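Local atomic coordinates of probable transcriptional regulator (Rhodococcus jostii, PDB entry 3HIM), a protein that probably binds cis-regulatory DNA and controls transcription as a regulator of the TetR family. Residues I87-R92 / I144-T149; R22-E27 / A43-M48; A99-H104 / R185-R190. All coordinates share one frame; numbering follows the deposited sequence. Where two conformers were deposited one is given.

In the fold
The fold is built from helices, with no strands, and the chain pairs with a second copy in the assembly. Contact 2 comes first in sequence and lies in the N-terminal TetR region, where helix 16-32 meets the turn that ends helix 39-45. Contacts 1 and 3 both lie in the C-terminal region and share helix 89-106. Contact 1 uses its first turn, against helix 123-149. Contact 3 uses a later part, against helix 184-198. Their segments alternate along the chain, and their centres are 19 Å apart. Contacts 2 and 3 have centres 29 Å apart. Contacts 1 and 2 sit on opposite sides of the chain's centre, 43 Å apart. The predicted DNA-binding end is thus well separated from contact 1.

Contact 1: I87-R92 / I144-T149; sequences IAAPDR and IEAGAT
R92 NE makes a salt bridge to D83, and the same guanidinium reaches across to A146. R92 NH1 lies 3.7 Å from A146 CB and meets the methyl group obliquely. R92 CG stands beside the backbone N (chi1 -65°), and the chain bends at chi3 (62°). NE thus holds D83 while NH1 of the same group lies against A146.

The closest packing involves A89. A89 CB points at the other helix and comes to 3.3 Å from G147 CA, tighter than usual for two carbons. G147 N is almost as near, at 3.4 Å from A89 CB. The methyl of A146 lies to one side, with A146 CB 4.3 Å from A89 CB. No hydrogen bond joins the two segments. G147 has no side chain, so A89 can rest directly on its backbone. The CA atoms of A89 and G147 are only 4.9 Å apart.

A88 is the N-cap of helix 89-106, and R92 N bonds to A88 O in that first turn. G147 is backbone hydrogen-bonded with F153, in the loop after helix 123-149. This is close alanine-glycine helix packing, here joining the start of one helix to the last turn of another in the TetR C-terminal domain.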
loop_
_atom_site.group_PDB
_atom_site.type_symbol
_atom_site.label_atom_id
_atom_site.label_comp_id
_atom_site.label_asym_id
_atom_site.label_seq_id
_atom_site.Cartn_x
_atom_site.Cartn_y
_atom_site.Cartn_z
ATOM N N ILE B 87 8.207 10.357 27.629
ATOM C CA ILE B 87 7.493 9.172 28.127
ATOM C C ILE B 87 8.190 7.890 27.686
ATOM O O ILE B 87 9.082 7.936 26.837
ATOM C CB ILE B 87 5.989 9.153 27.748
ATOM C CG1 ILE B 87 5.799 9.055 26.230
ATOM C CG2 ILE B 87 5.254 10.373 28.376
ATOM C CD1 ILE B 87 4.349 9.074 25.801
ATOM N N ALA B 88 7.805 6.764 28.284
ATOM C CA ALA B 88 8.389 5.479 27.931
ATOM C C ALA B 88 8.188 5.141 26.446
ATOM O O ALA B 88 7.154 5.448 25.850
ATOM C CB ALA B 88 7.838 4.361 28.828
ATOM N N ALA B 89 9.206 4.517 25.863
ATOM C CA ALA B 89 9.202 4.118 24.464
ATOM C C ALA B 89 7.936 3.369 24.005
ATOM O O ALA B 89 7.402 3.698 22.939
ATOM C CB ALA B 89 10.456 3.316 24.147
ATOM N N PRO B 90 7.434 2.381 24.800
ATOM C CA PRO B 90 6.230 1.687 24.313
ATOM C C PRO B 90 5.031 2.608 24.109
ATOM O O PRO B 90 4.288 2.424 23.138
ATOM C CB PRO B 90 5.952 0.652 25.393
ATOM C CG PRO B 90 7.279 0.447 26.071
ATOM C CD PRO B 90 7.900 1.801 26.076
ATOM N N ASP B 91 4.875 3.596 25.006
ATOM C CA ASP B 91 3.800 4.604 24.955
ATOM C C ASP B 91 3.992 5.548 23.771
ATOM O O ASP B 91 3.021 6.002 23.177
ATOM C CB ASP B 91 3.794 5.472 26.228
ATOM C CG ASP B 91 3.498 4.685 27.486
ATOM O OD1 ASP B 91 2.390 4.140 27.623
ATOM O OD2 ASP B 91 4.391 4.617 28.346
ATOM N N ARG B 92 5.249 5.893 23.493
ATOM C CA ARG B 92 5.623 6.671 22.302
ATOM C C ARG B 92 5.222 5.932 21.013
ATOM O O ARG B 92 4.714 6.539 20.068
ATOM C CB ARG B 92 7.130 6.953 22.297
ATOM C CG ARG B 92 7.604 7.858 23.460
ATOM C CD ARG B 92 9.109 8.049 23.514
ATOM N NE ARG B 92 9.610 8.712 22.308
ATOM C CZ ARG B 92 10.894 8.967 22.049
ATOM N NH1 ARG B 92 11.839 8.614 22.909
ATOM N NH2 ARG B 92 11.241 9.542 20.901
ATOM N N ILE B 144 11.956 3.169 18.355
ATOM C CA ILE B 144 12.346 1.776 18.482
ATOM C C ILE B 144 13.736 1.663 19.123
ATOM O O ILE B 144 13.954 0.827 20.021
ATOM C CB ILE B 144 12.228 1.022 17.157
ATOM C CG1 ILE B 144 10.770 1.034 16.675
ATOM C CG2 ILE B 144 12.699 -0.423 17.331
ATOM C CD1 ILE B 144 10.579 0.505 15.238
ATOM N N GLU B 145 14.644 2.537 18.691
ATOM C CA GLU B 145 15.964 2.653 19.298
ATOM C C GLU B 145 15.862 3.014 20.775
ATOM O O GLU B 145 16.501 2.388 21.620
ATOM C CB GLU B 145 16.775 3.727 18.575
ATOM C CG GLU B 145 17.293 3.271 17.219
ATOM C CD GLU B 145 17.933 4.379 16.412
ATOM O OE1 GLU B 145 18.088 5.517 16.913
ATOM O OE2 GLU B 145 18.306 4.100 15.260
ATOM N N ALA B 146 15.047 4.021 21.088
ATOM C CA ALA B 146 14.886 4.438 22.473
ATOM C C ALA B 146 14.517 3.253 23.357
ATOM O O ALA B 146 15.094 3.075 24.415
ATOM C CB ALA B 146 13.845 5.526 22.578
ATOM N N GLY B 147 13.554 2.446 22.912
ATOM C CA GLY B 147 13.071 1.282 23.672
ATOM C C GLY B 147 14.093 0.169 23.819
ATOM O O GLY B 147 14.128 -0.539 24.844
ATOM N N ALA B 148 14.922 0.010 22.787
ATOM C CA ALA B 148 15.998 -0.944 22.836
ATOM C C ALA B 148 16.983 -0.511 23.917
ATOM O O ALA B 148 17.380 -1.323 24.752
ATOM C CB ALA B 148 16.683 -1.059 21.477
ATOM N N THR B 149 17.329 0.780 23.915
ATOM C CA THR B 149 18.266 1.345 24.904
ATOM C C THR B 149 17.770 1.142 26.324
ATOM O O THR B 149 18.573 0.936 27.236
ATOM C CB THR B 149 18.528 2.874 24.731
ATOM O OG1 THR B 149 17.374 3.627 25.132
ATOM C CG2 THR B 149 18.916 3.219 23.301
#

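Contact 2: R22-E27 / A43-M48; sequences RAAAIE and AASLDM
Apolar contact between A24 and L46 carries this meeting of helix 16-32 with the turn that ends helix 39-45. A24 CB points at the isopropyl end of L46. A24 CB lies 3.4 Å from L46 CD2, a tight approach, and 3.6 Å from L46 CG. L46 CD1 follows at 3.7 Å from A24 CB. The alanine methyl therefore faces the whole branch, not one methyl tip. L46 CG is placed beside its own backbone N (chi1 -69°), and the chain then extends to present both methyls. L46 also packs on I21, about one turn before A24 on helix 16-32.

A looser contact comes from S45. S45 OG is 4.2 Å from A24 CB, and its hydrogen bond goes to I42 O in its own helix.

No hydrogen bond joins 22-27 to 43-48; the polar bonds lie within 43-48 or come from R20. D47 has positive phi and is the C-prime residue of a Schellman motif. M48 N bonds to A43 O at 2.7 Å, and D47 N bonds to A44 O at 2.8 Å. This closes helix 39-45, which belongs to the predicted helix-turn-helix motif. R20, also on helix 16-32, adds a hydrogen bond from NH2 to L46 O.

Within these segments the fit thus depends on shape at a partly exposed surface. The backbone bonds of the turn, and the bond from R20 to L46 O, probably help to hold L46 in place.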
loop_
_atom_site.group_PDB
_atom_site.type_symbol
_atom_site.label_atom_id
_atom_site.label_comp_id
_atom_site.label_asym_id
_atom_site.label_seq_id
_atom_site.Cartn_x
_atom_site.Cartn_y
_atom_site.Cartn_z
ATOM N N ARG B 22 -6.432 22.301 -4.881
ATOM C CA ARG B 22 -5.790 21.042 -4.495
ATOM C C ARG B 22 -6.820 19.985 -4.124
ATOM O O ARG B 22 -6.723 18.846 -4.601
ATOM C CB ARG B 22 -4.801 21.236 -3.342
ATOM C CG ARG B 22 -3.657 22.154 -3.658
ATOM C CD ARG B 22 -2.506 21.949 -2.698
ATOM N NE ARG B 22 -2.830 22.246 -1.307
ATOM C CZ ARG B 22 -2.919 23.477 -0.791
ATOM N NH1 ARG B 22 -2.756 24.554 -1.558
ATOM N NH2 ARG B 22 -3.184 23.636 0.495
ATOM N N ALA B 23 -7.807 20.357 -3.297
ATOM C CA ALA B 23 -8.880 19.416 -2.951
ATOM C C ALA B 23 -9.581 18.918 -4.222
ATOM O O ALA B 23 -9.774 17.706 -4.399
ATOM C CB ALA B 23 -9.880 20.037 -1.977
ATOM N N ALA B 24 -9.931 19.840 -5.123
ATOM C CA ALA B 24 -10.619 19.435 -6.354
ATOM C C ALA B 24 -9.716 18.570 -7.223
ATOM O O ALA B 24 -10.177 17.599 -7.831
ATOM C CB ALA B 24 -11.114 20.647 -7.147
ATOM N N ALA B 25 -8.435 18.925 -7.290
ATOM C CA ALA B 25 -7.492 18.145 -8.085
ATOM C C ALA B 25 -7.369 16.714 -7.534
ATOM O O ALA B 25 -7.256 15.766 -8.301
ATOM C CB ALA B 25 -6.132 18.816 -8.144
ATOM N N ILE B 26 -7.390 16.567 -6.212
ATOM C CA ILE B 26 -7.303 15.240 -5.607
ATOM C C ILE B 26 -8.456 14.368 -6.085
ATOM O O ILE B 26 -8.239 13.254 -6.582
ATOM C CB ILE B 26 -7.235 15.305 -4.079
ATOM C CG1 ILE B 26 -5.841 15.774 -3.649
ATOM C CG2 ILE B 26 -7.596 13.918 -3.425
ATOM C CD1 ILE B 26 -5.819 16.433 -2.277
ATOM N N GLU B 27 -9.672 14.892 -5.957
ATOM C CA GLU B 27 -10.860 14.209 -6.442
ATOM C C GLU B 27 -10.728 13.860 -7.938
ATOM O O GLU B 27 -10.950 12.718 -8.326
ATOM C CB GLU B 27 -12.111 15.054 -6.158
ATOM N N ALA B 43 -10.151 23.319 -13.052
ATOM C CA ALA B 43 -10.729 24.659 -12.936
ATOM C C ALA B 43 -12.192 24.631 -13.340
ATOM O O ALA B 43 -13.021 25.317 -12.739
ATOM C CB ALA B 43 -9.959 25.671 -13.768
ATOM N N ALA B 44 -12.514 23.800 -14.326
ATOM C CA ALA B 44 -13.883 23.685 -14.815
ATOM C C ALA B 44 -14.774 23.039 -13.777
ATOM O O ALA B 44 -15.897 23.476 -13.546
ATOM C CB ALA B 44 -13.925 22.895 -16.123
ATOM N N SER B 45 -14.267 21.989 -13.151
ATOM C CA SER B 45 -14.982 21.293 -12.094
ATOM C C SER B 45 -15.251 22.212 -10.888
ATOM O O SER B 45 -16.134 21.933 -10.087
ATOM C CB SER B 45 -14.179 20.068 -11.653
ATOM O OG SER B 45 -13.056 20.461 -10.887
ATOM N N LEU B 46 -14.464 23.281 -10.763
ATOM C CA LEU B 46 -14.659 24.295 -9.727
ATOM C C LEU B 46 -15.411 25.520 -10.275
ATOM O O LEU B 46 -15.432 26.578 -9.649
ATOM C CB LEU B 46 -13.318 24.721 -9.117
ATOM C CG LEU B 46 -12.555 23.709 -8.253
ATOM C CD1 LEU B 46 -11.238 24.311 -7.813
ATOM C CD2 LEU B 46 -13.368 23.254 -7.043
ATOM N N ASP B 47 -16.025 25.351 -11.447
ATOM C CA ASP B 47 -16.789 26.406 -12.123
ATOM C C ASP B 47 -15.974 27.656 -12.409
ATOM O O ASP B 47 -16.491 28.765 -12.330
ATOM C CB ASP B 47 -18.049 26.780 -11.322
ATOM C CG ASP B 47 -19.021 25.615 -11.182
ATOM O OD1 ASP B 47 -19.477 25.092 -12.228
ATOM O OD2 ASP B 47 -19.324 25.227 -10.024
ATOM N N MET B 48 -14.704 27.479 -12.735
ATOM C CA MET B 48 -13.851 28.613 -13.065
ATOM C C MET B 48 -13.367 28.561 -14.515
ATOM O O MET B 48 -13.505 27.534 -15.199
ATOM C CB MET B 48 -12.653 28.679 -12.120
ATOM C CG MET B 48 -13.034 28.865 -10.661
ATOM S SD MET B 48 -11.592 28.907 -9.598
ATOM C CE MET B 48 -10.787 27.355 -10.020
#

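Contact 3: A99-H104 / R185-R190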
loop_
_atom_site.group_PDB
_atom_site.type_symbol
_atom_site.label_atom_id
_atom_site.label_comp_id
_atom_site.label_asym_id
_atom_site.label_seq_id
_atom_site.Cartn_x
_atom_site.Cartn_y
_atom_site.Cartn_z
ATOM N N ALA B 99 -1.540 7.789 15.638
ATOM C CA ALA B 99 -1.592 8.984 14.772
ATOM C C ALA B 99 -1.275 8.656 13.322
ATOM O O ALA B 99 -1.911 9.155 12.404
ATOM C CB ALA B 99 -0.634 10.054 15.278
ATOM N N TYR B 100 -0.278 7.816 13.112
ATOM C CA TYR B 100 0.112 7.459 11.756
ATOM C C TYR B 100 -1.003 6.723 11.016
ATOM O O TYR B 100 -1.371 7.115 9.903
ATOM C CB TYR B 100 1.360 6.599 11.796
ATOM C CG TYR B 100 2.008 6.338 10.458
ATOM C CD1 TYR B 100 2.562 7.382 9.696
ATOM C CD2 TYR B 100 2.141 5.035 9.990
ATOM C CE1 TYR B 100 3.227 7.109 8.453
ATOM C CE2 TYR B 100 2.760 4.754 8.786
ATOM C CZ TYR B 100 3.306 5.785 8.023
ATOM O OH TYR B 100 3.923 5.451 6.852
ATOM N N VAL B 101 -1.544 5.670 11.625
ATOM C CA VAL B 101 -2.623 4.884 10.994
ATOM C C VAL B 101 -3.899 5.739 10.781
ATOM O O VAL B 101 -4.470 5.767 9.674
ATOM C CB VAL B 101 -2.911 3.617 11.814
ATOM C CG1 VAL B 101 -4.204 2.934 11.357
ATOM C CG2 VAL B 101 -1.709 2.635 11.716
ATOM N N THR B 102 -4.324 6.450 11.835
ATOM C CA THR B 102 -5.470 7.369 11.757
ATOM C C THR B 102 -5.309 8.367 10.609
ATOM O O THR B 102 -6.235 8.569 9.845
ATOM C CB THR B 102 -5.652 8.147 13.094
ATOM O OG1 THR B 102 -5.794 7.203 14.151
ATOM C CG2 THR B 102 -6.874 9.074 13.062
ATOM N N TRP B 103 -4.131 8.985 10.498
ATOM C CA TRP B 103 -3.885 9.939 9.420
ATOM C C TRP B 103 -4.113 9.294 8.066
ATOM O O TRP B 103 -4.759 9.871 7.172
ATOM C CB TRP B 103 -2.482 10.517 9.494
ATOM C CG TRP B 103 -2.301 11.670 8.551
ATOM C CD1 TRP B 103 -2.400 12.999 8.857
ATOM C CD2 TRP B 103 -2.016 11.599 7.139
ATOM N NE1 TRP B 103 -2.189 13.768 7.721
ATOM C CE2 TRP B 103 -1.944 12.933 6.657
ATOM C CE3 TRP B 103 -1.810 10.541 6.238
ATOM C CZ2 TRP B 103 -1.672 13.237 5.312
ATOM C CZ3 TRP B 103 -1.534 10.842 4.895
ATOM C CH2 TRP B 103 -1.477 12.187 4.445
ATOM N N HIS B 104 -3.577 8.097 7.909
ATOM C CA HIS B 104 -3.673 7.397 6.652
ATOM C C HIS B 104 -5.093 6.930 6.266
ATOM O O HIS B 104 -5.415 6.850 5.077
ATOM C CB HIS B 104 -2.667 6.253 6.615
ATOM C CG HIS B 104 -1.321 6.666 6.110
ATOM N ND1 HIS B 104 -1.073 6.911 4.775
ATOM C CD2 HIS B 104 -0.156 6.899 6.762
ATOM C CE1 HIS B 104 0.187 7.269 4.625
ATOM N NE2 HIS B 104 0.769 7.256 5.814
ATOM N N ARG B 185 -10.119 4.327 14.476
ATOM C CA ARG B 185 -9.684 4.066 15.845
ATOM C C ARG B 185 -9.479 2.571 16.065
ATOM O O ARG B 185 -8.526 2.184 16.726
ATOM C CB ARG B 185 -10.681 4.642 16.850
ATOM C CG ARG B 185 -10.799 6.172 16.759
ATOM C CD ARG B 185 -12.046 6.694 17.463
ATOM N NE ARG B 185 -13.178 5.810 17.217
ATOM C CZ ARG B 185 -14.433 6.063 17.573
ATOM N NH1 ARG B 185 -14.749 7.202 18.182
ATOM N NH2 ARG B 185 -15.378 5.169 17.303
ATOM N N ILE B 186 -10.350 1.746 15.480
ATOM C CA ILE B 186 -10.242 0.285 15.599
ATOM C C ILE B 186 -8.988 -0.243 14.862
ATOM O O ILE B 186 -8.186 -1.009 15.419
ATOM C CB ILE B 186 -11.552 -0.437 15.117
ATOM C CG1 ILE B 186 -12.739 -0.027 15.998
ATOM C CG2 ILE B 186 -11.366 -1.961 15.080
ATOM C CD1 ILE B 186 -14.121 -0.585 15.560
ATOM N N ILE B 187 -8.789 0.178 13.620
ATOM C CA ILE B 187 -7.612 -0.302 12.918
ATOM C C ILE B 187 -6.312 0.147 13.609
ATOM O O ILE B 187 -5.386 -0.653 13.777
ATOM C CB ILE B 187 -7.638 -0.014 11.381
ATOM C CG1 ILE B 187 -6.426 -0.667 10.693
ATOM C CG2 ILE B 187 -7.678 1.483 11.098
ATOM C CD1 ILE B 187 -6.309 -2.175 10.892
ATOM N N ALA B 188 -6.257 1.390 14.070
ATOM C CA ALA B 188 -5.054 1.853 14.746
ATOM C C ALA B 188 -4.782 1.000 15.985
ATOM O O ALA B 188 -3.633 0.615 16.240
ATOM C CB ALA B 188 -5.159 3.327 15.095
ATOM N N ALA B 189 -5.835 0.683 16.741
ATOM C CA ALA B 189 -5.670 -0.080 17.971
ATOM C C ALA B 189 -5.095 -1.452 17.661
ATOM O O ALA B 189 -4.180 -1.919 18.344
ATOM C CB ALA B 189 -7.002 -0.207 18.730
ATOM N N ARG B 190 -5.634 -2.094 16.628
ATOM C CA ARG B 190 -5.110 -3.385 16.167
ATOM C C ARG B 190 -3.640 -3.318 15.743
ATOM O O ARG B 190 -2.839 -4.215 16.065
ATOM C CB ARG B 190 -5.961 -3.906 15.020
ATOM C CG ARG B 190 -6.784 -5.110 15.360
ATOM C CD ARG B 190 -7.926 -4.828 16.282
ATOM N NE ARG B 190 -7.525 -4.677 17.690
ATOM C CZ ARG B 190 -8.290 -4.055 18.577
ATOM N NH1 ARG B 190 -9.467 -3.580 18.184
ATOM N NH2 ARG B 190 -7.900 -3.902 19.832
#
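Helices 89-106 and 184-198 run roughly antiparallel here, with short-segment axes 8.6 Å apart at closest and 144° between their directions. They belong to the TetR C-terminal domain. The backbones come nearest at V101 and A188, whose CA atoms are 5.4 Å apart.

V101 points at the other helix and does most of the touching. Its CG1 lies opposite the backbone N across the CA-CB bond (chi1 168°), which carries this methyl to the partner backbone. V101 CG1 is 3.7 Å from A188 CA and equally close to A188 N. V101 CG1 also meets A188 CB at 3.9 Å. The small side chain of A188 lets V101 reach the main chain.

I187 closes in beside the same methyl. I187 CG2 is 3.8 Å from V101 CG1. That branch sits between the backbone N and the carbonyl carbon, while CG1 takes the extended position (chi1 -175°). I187 also packs on W175 and on L163 of the second subunit, and R190 packs on A160 of that subunit. At I187, helix 184-198 touches both helix 89-106 and helix 158-175 of the second subunit, consistent with the four-helix-bundle dimer interface common in TetR relatives, built from the last two helices of each subunit.

No hydrogen bond spans the two segments. T102 OG1 bonds to T98 O in its own helix, and the same oxygen rests 4.0 Å from A188 CB.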